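Long-range contacts in NAD(P)H dehydrogenase (quinone) (Mycobacterium tuberculosis, PDB 1XDI), which probably catalyses the reduction of quinones such as menadione by NADH or NADPH, holding one FAD per subunit: residues T58-T62 with A200-G205; K80-P84 with L178-P182; D165-I169 with T250-V256; A195-A200 with T355-R359. One frame throughout, in Å; residues are numbered along the deposited sequence.

Contact 1: residues T58-T62 with A200-G205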
loop_
_atom_site.group_PDB
_atom_site.type_symbol
_atom_site.label_atom_id
_atom_site.label_comp_id
_atom_site.label_asym_id
_atom_site.label_seq_id
_atom_site.Cartn_x
_atom_site.Cartn_y
_atom_site.Cartn_z
ATOM N N THR A 58 8.357 19.602 -37.141
ATOM C CA THR A 58 9.798 19.797 -37.272
ATOM C C THR A 58 10.456 18.433 -37.198
ATOM O O THR A 58 11.389 18.117 -37.914
ATOM C CB THR A 58 10.318 20.645 -36.103
ATOM O OG1 THR A 58 9.951 22.017 -36.281
ATOM C CG2 THR A 58 11.771 20.573 -36.040
ATOM N N GLY A 59 9.938 17.621 -36.298
ATOM C CA GLY A 59 10.474 16.296 -36.114
ATOM C C GLY A 59 10.693 15.513 -37.384
ATOM O O GLY A 59 11.742 14.905 -37.557
ATOM N N LEU A 60 9.687 15.482 -38.246
ATOM C CA LEU A 60 9.802 14.772 -39.505
ATOM C C LEU A 60 11.180 15.081 -40.160
ATOM O O LEU A 60 11.948 14.166 -40.521
ATOM C CB LEU A 60 8.655 15.172 -40.460
ATOM C CG LEU A 60 7.428 14.270 -40.722
ATOM C CD1 LEU A 60 7.247 14.215 -42.231
ATOM C CD2 LEU A 60 7.582 12.841 -40.180
ATOM N N ARG A 61 11.532 16.349 -40.308
ATOM C CA ARG A 61 12.811 16.594 -40.934
ATOM C C ARG A 61 13.962 15.858 -40.246
ATOM O O ARG A 61 14.810 15.275 -40.921
ATOM C CB ARG A 61 13.100 18.074 -40.985
ATOM C CG ARG A 61 14.363 18.351 -41.652
ATOM C CD ARG A 61 14.483 19.776 -41.729
ATOM N NE ARG A 61 15.261 20.101 -42.903
ATOM C CZ ARG A 61 16.510 20.563 -42.889
ATOM N NH1 ARG A 61 17.162 20.769 -41.744
ATOM N NH2 ARG A 61 17.097 20.828 -44.044
ATOM N N THR A 62 13.979 15.911 -38.909
ATOM C CA THR A 62 15.000 15.258 -38.097
ATOM C C THR A 62 15.168 13.899 -38.742
ATOM O O THR A 62 16.181 13.631 -39.387
ATOM C CB THR A 62 14.545 15.066 -36.594
ATOM O OG1 THR A 62 14.671 16.293 -35.853
ATOM C CG2 THR A 62 15.380 14.000 -35.922
ATOM N N ALA A 200 13.517 23.540 -32.096
ATOM C CA ALA A 200 12.639 23.364 -33.269
ATOM C C ALA A 200 13.171 24.096 -34.533
ATOM O O ALA A 200 13.293 23.493 -35.590
ATOM C CB ALA A 200 11.186 23.849 -32.933
ATOM N N TYR A 201 13.479 25.386 -34.426
ATOM C CA TYR A 201 13.999 26.118 -35.584
ATOM C C TYR A 201 15.378 25.600 -36.110
ATOM O O TYR A 201 15.606 25.573 -37.304
ATOM C CB TYR A 201 13.978 27.640 -35.286
ATOM C CG TYR A 201 12.558 28.244 -35.419
ATOM C CD1 TYR A 201 11.946 28.340 -36.676
ATOM C CD2 TYR A 201 11.813 28.714 -34.299
ATOM C CE1 TYR A 201 10.646 28.904 -36.831
ATOM C CE2 TYR A 201 10.465 29.268 -34.450
ATOM C CZ TYR A 201 9.903 29.373 -35.733
ATOM O OH TYR A 201 8.666 30.021 -36.006
ATOM N N THR A 202 16.267 25.150 -35.238
ATOM C CA THR A 202 17.574 24.605 -35.638
ATOM C C THR A 202 17.314 23.344 -36.488
ATOM O O THR A 202 18.077 22.988 -37.366
ATOM C CB THR A 202 18.401 24.196 -34.345
ATOM O OG1 THR A 202 18.824 25.381 -33.655
ATOM C CG2 THR A 202 19.588 23.241 -34.682
ATOM N N GLU A 203 16.221 22.654 -36.210
ATOM C CA GLU A 203 15.897 21.440 -36.935
ATOM C C GLU A 203 15.303 21.756 -38.295
ATOM O O GLU A 203 15.450 20.968 -39.228
ATOM C CB GLU A 203 14.949 20.583 -36.104
ATOM C CG GLU A 203 15.637 19.850 -34.987
ATOM C CD GLU A 203 16.696 18.914 -35.541
ATOM O OE1 GLU A 203 16.325 18.042 -36.354
ATOM O OE2 GLU A 203 17.889 19.057 -35.177
ATOM N N LEU A 204 14.629 22.894 -38.418
ATOM C CA LEU A 204 14.111 23.274 -39.717
ATOM C C LEU A 204 15.266 23.850 -40.523
ATOM O O LEU A 204 15.051 24.391 -41.615
ATOM C CB LEU A 204 12.971 24.330 -39.618
ATOM C CG LEU A 204 11.598 23.744 -39.253
ATOM C CD1 LEU A 204 10.554 24.809 -39.302
ATOM C CD2 LEU A 204 11.251 22.586 -40.193
ATOM N N GLY A 205 16.485 23.758 -40.000
ATOM C CA GLY A 205 17.618 24.312 -40.715
ATOM C C GLY A 205 17.891 25.802 -40.481
ATOM O O GLY A 205 18.759 26.391 -41.130
#

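Contact 2: residues K80-P84 with L178-P182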
loop_
_atom_site.group_PDB
_atom_site.type_symbol
_atom_site.label_atom_id
_atom_site.label_comp_id
_atom_site.label_asym_id
_atom_site.label_seq_id
_atom_site.Cartn_x
_atom_site.Cartn_y
_atom_site.Cartn_z
ATOM N N LYS A 80 12.005 20.773 -50.627
ATOM C CA LYS A 80 11.197 21.895 -50.166
ATOM C C LYS A 80 10.515 21.703 -48.788
ATOM O O LYS A 80 9.883 20.690 -48.520
ATOM C CB LYS A 80 10.070 22.186 -51.150
ATOM C CG LYS A 80 10.406 22.778 -52.505
ATOM C CD LYS A 80 9.046 23.147 -53.209
ATOM C CE LYS A 80 9.168 24.008 -54.497
ATOM N NZ LYS A 80 7.899 24.790 -54.755
ATOM N N ILE A 81 10.619 22.717 -47.937
ATOM C CA ILE A 81 9.996 22.747 -46.616
ATOM C C ILE A 81 8.954 23.827 -46.787
ATOM O O ILE A 81 9.288 24.933 -47.146
ATOM C CB ILE A 81 10.977 23.211 -45.561
ATOM C CG1 ILE A 81 11.785 22.030 -45.052
ATOM C CG2 ILE A 81 10.252 23.875 -44.436
ATOM C CD1 ILE A 81 12.994 22.442 -44.181
ATOM N N SER A 82 7.693 23.525 -46.542
ATOM C CA SER A 82 6.634 24.524 -46.715
ATOM C C SER A 82 6.074 25.146 -45.455
ATOM O O SER A 82 4.976 24.795 -45.044
ATOM C CB SER A 82 5.464 23.916 -47.455
ATOM O OG SER A 82 4.396 24.825 -47.357
ATOM N N LEU A 83 6.782 26.088 -44.861
ATOM C CA LEU A 83 6.319 26.699 -43.611
ATOM C C LEU A 83 4.814 27.028 -43.534
ATOM O O LEU A 83 4.177 26.736 -42.537
ATOM C CB LEU A 83 7.173 27.949 -43.290
ATOM C CG LEU A 83 7.743 28.188 -41.885
ATOM C CD1 LEU A 83 7.058 29.374 -41.390
ATOM C CD2 LEU A 83 7.552 27.026 -40.903
ATOM N N PRO A 84 4.228 27.599 -44.593
ATOM C CA PRO A 84 2.809 27.908 -44.501
ATOM C C PRO A 84 1.909 26.720 -44.231
ATOM O O PRO A 84 0.917 26.862 -43.501
ATOM C CB PRO A 84 2.507 28.565 -45.833
ATOM C CG PRO A 84 3.763 29.182 -46.197
ATOM C CD PRO A 84 4.756 28.089 -45.866
ATOM N N LEU A 178 4.295 33.920 -39.835
ATOM C CA LEU A 178 5.327 34.111 -40.839
ATOM C C LEU A 178 5.070 33.171 -42.008
ATOM O O LEU A 178 4.595 32.044 -41.798
ATOM C CB LEU A 178 6.695 33.750 -40.285
ATOM C CG LEU A 178 7.178 34.292 -38.959
ATOM C CD1 LEU A 178 8.424 33.533 -38.646
ATOM C CD2 LEU A 178 7.481 35.797 -38.997
ATOM N N ASP A 179 5.414 33.605 -43.227
ATOM C CA ASP A 179 5.237 32.748 -44.397
ATOM C C ASP A 179 6.542 32.196 -44.925
ATOM O O ASP A 179 6.585 31.615 -46.019
ATOM C CB ASP A 179 4.516 33.482 -45.514
ATOM C CG ASP A 179 3.016 33.543 -45.279
ATOM O OD1 ASP A 179 2.368 32.443 -45.168
ATOM O OD2 ASP A 179 2.491 34.693 -45.204
ATOM N N ALA A 180 7.611 32.379 -44.154
ATOM C CA ALA A 180 8.919 31.876 -44.554
ATOM C C ALA A 180 9.863 31.712 -43.385
ATOM O O ALA A 180 9.807 32.474 -42.429
ATOM C CB ALA A 180 9.526 32.792 -45.568
ATOM N N LEU A 181 10.736 30.719 -43.441
ATOM C CA LEU A 181 11.692 30.543 -42.355
ATOM C C LEU A 181 12.632 31.746 -42.204
ATOM O O LEU A 181 13.116 32.301 -43.160
ATOM C CB LEU A 181 12.538 29.295 -42.574
ATOM C CG LEU A 181 11.808 27.967 -42.541
ATOM C CD1 LEU A 181 12.850 26.880 -42.589
ATOM C CD2 LEU A 181 10.970 27.818 -41.279
ATOM N N PRO A 182 12.892 32.168 -40.992
ATOM C CA PRO A 182 13.791 33.300 -40.827
ATOM C C PRO A 182 15.179 33.001 -41.357
ATOM O O PRO A 182 15.612 31.868 -41.367
ATOM C CB PRO A 182 13.798 33.476 -39.319
ATOM C CG PRO A 182 12.352 33.159 -38.966
ATOM C CD PRO A 182 12.193 31.870 -39.732
#

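Contact 3: residues D165-I169 with T250-V256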
loop_
_atom_site.group_PDB
_atom_site.type_symbol
_atom_site.label_atom_id
_atom_site.label_comp_id
_atom_site.label_asym_id
_atom_site.label_seq_id
_atom_site.Cartn_x
_atom_site.Cartn_y
_atom_site.Cartn_z
ATOM N N ASP A 165 5.927 43.086 -32.772
ATOM C CA ASP A 165 5.257 43.838 -33.807
ATOM C C ASP A 165 4.584 42.950 -34.787
ATOM O O ASP A 165 4.059 43.415 -35.781
ATOM C CB ASP A 165 6.263 44.746 -34.525
ATOM C CG ASP A 165 7.310 43.977 -35.332
ATOM O OD1 ASP A 165 7.350 42.715 -35.311
ATOM O OD2 ASP A 165 8.109 44.660 -35.996
ATOM N N GLY A 166 4.606 41.659 -34.521
ATOM C CA GLY A 166 3.996 40.746 -35.442
ATOM C C GLY A 166 4.871 40.395 -36.624
ATOM O O GLY A 166 4.775 39.296 -37.134
ATOM N N GLU A 167 5.743 41.276 -37.086
ATOM C CA GLU A 167 6.514 40.915 -38.268
ATOM C C GLU A 167 7.927 40.434 -38.012
ATOM O O GLU A 167 8.324 39.371 -38.484
ATOM C CB GLU A 167 6.624 42.095 -39.245
ATOM C CG GLU A 167 5.341 42.824 -39.676
ATOM C CD GLU A 167 5.663 44.192 -40.316
ATOM O OE1 GLU A 167 6.596 44.191 -41.180
ATOM O OE2 GLU A 167 5.000 45.228 -39.956
ATOM N N ARG A 168 8.677 41.250 -37.272
ATOM C CA ARG A 168 10.083 41.017 -36.977
ATOM C C ARG A 168 10.411 40.845 -35.495
ATOM O O ARG A 168 11.335 40.089 -35.153
ATOM C CB ARG A 168 10.890 42.175 -37.555
ATOM C CG ARG A 168 10.833 42.285 -39.060
ATOM C CD ARG A 168 11.755 43.395 -39.498
ATOM N NE ARG A 168 11.554 43.758 -40.892
ATOM C CZ ARG A 168 11.896 44.930 -41.422
ATOM N NH1 ARG A 168 12.470 45.895 -40.690
ATOM N NH2 ARG A 168 11.638 45.130 -42.708
ATOM N N ILE A 169 9.679 41.571 -34.641
ATOM C CA ILE A 169 9.824 41.484 -33.184
ATOM C C ILE A 169 8.653 40.537 -32.872
ATOM O O ILE A 169 7.484 40.946 -33.035
ATOM C CB ILE A 169 9.570 42.852 -32.462
ATOM C CG1 ILE A 169 10.402 43.976 -33.057
ATOM C CG2 ILE A 169 9.938 42.709 -31.001
ATOM C CD1 ILE A 169 11.805 43.699 -32.953
ATOM N N THR A 250 15.441 46.799 -31.619
ATOM C CA THR A 250 15.075 47.774 -32.654
ATOM C C THR A 250 14.867 47.098 -33.982
ATOM O O THR A 250 15.393 46.017 -34.238
ATOM C CB THR A 250 16.217 48.759 -32.896
ATOM O OG1 THR A 250 16.681 49.265 -31.645
ATOM C CG2 THR A 250 15.772 49.895 -33.779
ATOM N N ARG A 251 14.149 47.786 -34.850
ATOM C CA ARG A 251 13.906 47.283 -36.187
ATOM C C ARG A 251 14.823 47.941 -37.212
ATOM O O ARG A 251 14.832 49.145 -37.377
ATOM C CB ARG A 251 12.471 47.525 -36.557
ATOM C CG ARG A 251 11.941 46.425 -37.368
ATOM C CD ARG A 251 10.463 46.379 -37.234
ATOM N NE ARG A 251 9.889 45.588 -38.310
ATOM C CZ ARG A 251 9.170 46.098 -39.294
ATOM N NH1 ARG A 251 8.928 47.407 -39.347
ATOM N NH2 ARG A 251 8.687 45.290 -40.217
ATOM N N THR A 252 15.623 47.145 -37.895
ATOM C CA THR A 252 16.531 47.722 -38.868
ATOM C C THR A 252 15.960 47.607 -40.248
ATOM O O THR A 252 14.790 47.285 -40.441
ATOM C CB THR A 252 17.887 47.012 -38.879
ATOM O OG1 THR A 252 17.792 45.782 -39.614
ATOM C CG2 THR A 252 18.302 46.713 -37.494
ATOM N N GLY A 253 16.826 47.865 -41.207
ATOM C CA GLY A 253 16.446 47.799 -42.592
ATOM C C GLY A 253 15.516 46.651 -42.860
ATOM O O GLY A 253 14.297 46.808 -42.843
ATOM N N ALA A 254 16.077 45.476 -43.092
ATOM C CA ALA A 254 15.213 44.353 -43.380
ATOM C C ALA A 254 15.198 43.363 -42.231
ATOM O O ALA A 254 14.397 42.428 -42.206
ATOM C CB ALA A 254 15.671 43.689 -44.647
ATOM N N GLY A 255 16.077 43.575 -41.262
ATOM C CA GLY A 255 16.112 42.655 -40.144
ATOM C C GLY A 255 15.709 43.243 -38.815
ATOM O O GLY A 255 14.709 43.963 -38.676
ATOM N N VAL A 256 16.547 42.957 -37.835
ATOM C CA VAL A 256 16.313 43.387 -36.480
ATOM C C VAL A 256 17.664 43.613 -35.756
ATOM O O VAL A 256 18.622 42.831 -35.934
ATOM C CB VAL A 256 15.454 42.288 -35.823
ATOM C CG1 VAL A 256 16.072 41.796 -34.565
ATOM C CG2 VAL A 256 14.072 42.800 -35.639
#

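Contact 4: residues A195-A200 with T355-R359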
loop_
_atom_site.group_PDB
_atom_site.type_symbol
_atom_site.label_atom_id
_atom_site.label_comp_id
_atom_site.label_asym_id
_atom_site.label_seq_id
_atom_site.Cartn_x
_atom_site.Cartn_y
_atom_site.Cartn_z
ATOM N N ALA A 195 14.135 27.410 -25.049
ATOM C CA ALA A 195 14.906 26.241 -25.387
ATOM C C ALA A 195 14.243 25.402 -26.416
ATOM O O ALA A 195 14.905 24.936 -27.359
ATOM C CB ALA A 195 15.201 25.412 -24.158
ATOM N N GLU A 196 12.935 25.212 -26.245
ATOM C CA GLU A 196 12.172 24.373 -27.163
ATOM C C GLU A 196 12.148 24.900 -28.614
ATOM O O GLU A 196 12.342 24.119 -29.571
ATOM C CB GLU A 196 10.742 24.168 -26.638
ATOM C CG GLU A 196 10.577 23.303 -25.379
ATOM C CD GLU A 196 9.109 23.255 -24.854
ATOM O OE1 GLU A 196 8.247 24.006 -25.404
ATOM O OE2 GLU A 196 8.812 22.498 -23.893
ATOM N N PHE A 197 11.951 26.204 -28.783
ATOM C CA PHE A 197 11.893 26.813 -30.111
ATOM C C PHE A 197 13.264 26.884 -30.774
ATOM O O PHE A 197 13.371 26.683 -31.979
ATOM C CB PHE A 197 11.243 28.216 -30.046
ATOM C CG PHE A 197 9.733 28.180 -29.944
ATOM C CD1 PHE A 197 8.961 27.574 -30.928
ATOM C CD2 PHE A 197 9.084 28.753 -28.881
ATOM C CE1 PHE A 197 7.553 27.550 -30.850
ATOM C CE2 PHE A 197 7.685 28.742 -28.784
ATOM C CZ PHE A 197 6.916 28.135 -29.775
ATOM N N VAL A 198 14.318 27.164 -30.004
ATOM C CA VAL A 198 15.631 27.200 -30.574
ATOM C C VAL A 198 15.817 25.802 -31.192
ATOM O O VAL A 198 16.250 25.660 -32.349
ATOM C CB VAL A 198 16.672 27.424 -29.476
ATOM C CG1 VAL A 198 18.080 26.926 -29.937
ATOM C CG2 VAL A 198 16.673 28.880 -29.053
ATOM N N ASP A 199 15.488 24.761 -30.427
ATOM C CA ASP A 199 15.651 23.417 -30.920
ATOM C C ASP A 199 14.798 23.202 -32.166
ATOM O O ASP A 199 15.269 22.720 -33.186
ATOM C CB ASP A 199 15.265 22.463 -29.816
ATOM C CG ASP A 199 15.541 20.998 -30.159
ATOM O OD1 ASP A 199 15.409 20.560 -31.333
ATOM O OD2 ASP A 199 15.834 20.239 -29.214
ATOM N N ALA A 200 13.517 23.540 -32.096
ATOM C CA ALA A 200 12.639 23.364 -33.269
ATOM C C ALA A 200 13.171 24.096 -34.533
ATOM O O ALA A 200 13.293 23.493 -35.590
ATOM C CB ALA A 200 11.186 23.849 -32.933
ATOM N N THR A 355 8.106 17.921 -18.445
ATOM C CA THR A 355 9.071 17.659 -19.492
ATOM C C THR A 355 9.328 18.888 -20.328
ATOM O O THR A 355 8.453 19.729 -20.441
ATOM C CB THR A 355 8.616 16.566 -20.456
ATOM O OG1 THR A 355 8.213 17.185 -21.679
ATOM C CG2 THR A 355 7.444 15.740 -19.899
ATOM N N VAL A 356 10.537 18.990 -20.887
ATOM C CA VAL A 356 10.964 20.089 -21.774
ATOM C C VAL A 356 10.868 19.413 -23.110
ATOM O O VAL A 356 11.455 18.358 -23.285
ATOM C CB VAL A 356 12.484 20.446 -21.617
ATOM C CG1 VAL A 356 12.902 21.453 -22.700
ATOM C CG2 VAL A 356 12.780 20.999 -20.275
ATOM N N PHE A 357 10.152 19.992 -24.055
ATOM C CA PHE A 357 10.053 19.316 -25.357
ATOM C C PHE A 357 11.136 19.581 -26.454
ATOM O O PHE A 357 10.828 20.112 -27.527
ATOM C CB PHE A 357 8.644 19.507 -25.917
ATOM C CG PHE A 357 7.608 18.647 -25.247
ATOM C CD1 PHE A 357 7.409 17.341 -25.657
ATOM C CD2 PHE A 357 6.821 19.154 -24.197
ATOM C CE1 PHE A 357 6.436 16.558 -25.031
ATOM C CE2 PHE A 357 5.849 18.367 -23.575
ATOM C CZ PHE A 357 5.662 17.073 -23.997
ATOM N N THR A 358 12.386 19.173 -26.171
ATOM C CA THR A 358 13.529 19.315 -27.088
ATOM C C THR A 358 13.703 17.992 -27.803
ATOM O O THR A 358 12.829 17.123 -27.722
ATOM C CB THR A 358 14.801 19.542 -26.295
ATOM O OG1 THR A 358 14.565 19.113 -24.955
ATOM C CG2 THR A 358 15.195 20.991 -26.262
ATOM N N ARG A 359 14.794 17.837 -28.547
ATOM C CA ARG A 359 15.056 16.520 -29.127
ATOM C C ARG A 359 16.490 16.266 -28.693
ATOM O O ARG A 359 17.429 16.981 -29.082
ATOM C CB ARG A 359 14.878 16.452 -30.656
ATOM C CG ARG A 359 13.490 15.818 -31.071
ATOM C CD ARG A 359 12.733 16.519 -32.267
ATOM N NE ARG A 359 12.789 17.974 -32.101
ATOM C CZ ARG A 359 12.639 18.857 -33.080
ATOM N NH1 ARG A 359 12.409 18.407 -34.313
ATOM N NH2 ARG A 359 12.754 20.172 -32.835
#

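Contact 1: residues T58-T62 with A200-G205
This is a mixed contact between a helix and the end of another: two hydrogen bonds to Glu203 beside the packing of Thr58 on Ala200 and Leu204. The C-terminal half of helix 48-64 meets the end of helix 192-203. Thr58 points at the other helix. Its OG1 lies 3.8 Å from CG of Leu204, and its CG2 lies 3.3 Å from O of Ala200. Thr58 OG1 is also hydrogen-bonded to Phe54 O, one turn back in its own helix. Helix 192-203 follows strand 185-188 of the parallel sheet 169-171/270-273/185-188/208-211/239-241, whereas helix 48-64 carries Lys52 of the FAD site. Two hydrogen bonds join the helices, both to Glu203. Arg61 NH1 donates to the backbone O of Glu203 at 3.0 Å. Thr62 OG1 donates to Glu203 OE1 at a very short 2.5 Å. Glu203 OE2 has a second partner, a salt bridge to Arg236. Helix 192-203 ends here in a Schellman motif, with Gly205 at the C-prime position. Its positive phi is one that suits glycine, since a CB would press on the carbonyl O of the residue before. Phe72 of the second subunit packs on Arg61 and Leu204.

Contact 2: residues K80-P84 with L178-P182
Leu83 lays its side chain against Leu181, with CG of Leu83 3.3 Å from CD2 of Leu181, a tight approach for two carbons. It also reaches the backbone of the other segment. CD1 of Leu83 lies 3.7 Å from O of Leu178 and 4.1 Å from N of Ala180. Ile81 joins more loosely, its CG2 4.4 Å from CD1 of Leu181. On the exposed side, CG of Pro84 sits 3.7 Å from OD1 of Asp179. The contact is held by packing. Ser82 takes the N-cap position of helix 83-107, and its OG makes a weak hydrogen bond to Gln85 N. Pro84 falls in the first turn, where a backbone N needs no partner within the helix, so a proline can be accommodated there without losing a helical hydrogen bond. The segment 178-182 is the loop that leads from strand 169-171 to strand 185-188, two members of a parallel Rossmann-type sheet. The start of helix 83-107 packs on this loop. Leu204 touches both Leu83 and Leu181 and extends the apolar patch. The second subunit also comes in here. Lys80 and Ser82 make backbone hydrogen bonds to it, and its Phe72 packs on Ile81.

Contact 3: residues D165-I169 with T250-V256
Asp165 organises the segment 165-169. Its OD1 accepts from Arg168 N at 2.8 Å, an Asx motif, and also from Ile169 N at 2.7 Å, and weakly from Glu167 N at 2.8 Å. Asp165 N in turn donates to Ile169 O at 2.7 Å. The other oxygen, Asp165 OD2, lies 3.1 Å from Arg251 NE, a salt bridge by charge alone. Glu167 OE1 adds a second salt bridge, 2.6 Å from Arg251 NH2. The two acids probably offset the nearness of two like charges, Arg168 NE lying 3.3 Å from Arg251 NH2. Arg168 NH1 lies 2.7 Å from Thr252 O and 3.0 Å from Gly253 O. Within the turn, Gly255 N donates weakly to Thr252 OG1. Beside the charged groups, CD1 of Ile169 packs on CG2 of Val256 at 3.6 Å. The turn 252-255 links strands 246-251 and 256-260 of the antiparallel sheet, and it rests against the loop that enters strand 169-171, the edge of the parallel sheet.

Contact 4: residues A195-A200 with T355-R359
Glu196 is stretched out (chi1 m, chi2 t), so its carboxylate reaches the backbone of the other segment. There Glu196 OE2 accepts from Phe357 N at 2.8 Å, nearly in line. Glu196 OE1 makes a salt bridge with Lys52, an FAD-binding residue. Asp199 takes chi1 t and meets Arg359 twice. Asp199 OD2 accepts from Arg359 N at 2.7 Å, and Asp199 OD1 bridges to Arg359 NH2 at 3.1 Å. Asp199 OD1 also pairs with Arg236. Arg359 bends to reach it, with chi1 and chi2 outside the wells and chi3 m. Phe357 is the centre of an inverse gamma turn. Its chi1 m sends the ring away from helix 192-203, to touch the bound FAD. Thr358 has an unusual chi1 of 19°, and its OG1 is hydrogen-bonded to Pro360 O. Two buried acids of helix 192-203 thus each accept from a backbone N of segment 355-359, those of Phe357 and Arg359, and each face a basic side chain, so their charges are paired in a buried setting, with Glu196 on the Lys52 side near the FAD.

How the contacts relate
From the N terminus, contact 1 opens first at 58-62 and closes at 200-205. Contact 2 opens and closes within that span, from 80-84 to 178-182. Contact 3 starts at 165-169, before contact 2 has closed, and ends at 250-256, so it crosses contacts 1 and 2. Contact 4 starts at 195-200 and ends at 355-359. It crosses contacts 1 and 3 and follows contact 2 in series. Contacts 1 and 4 share Ala200 and also touch through Arg359. Contact 2 touches contacts 1 and 3. Together they tie helix 48-64 to helix 192-203, helix 83-107 to the loop between strands 169-171 and 185-188, segment 165-169 to the antiparallel hairpin, and helix 192-203 to the dimerisation-domain strand.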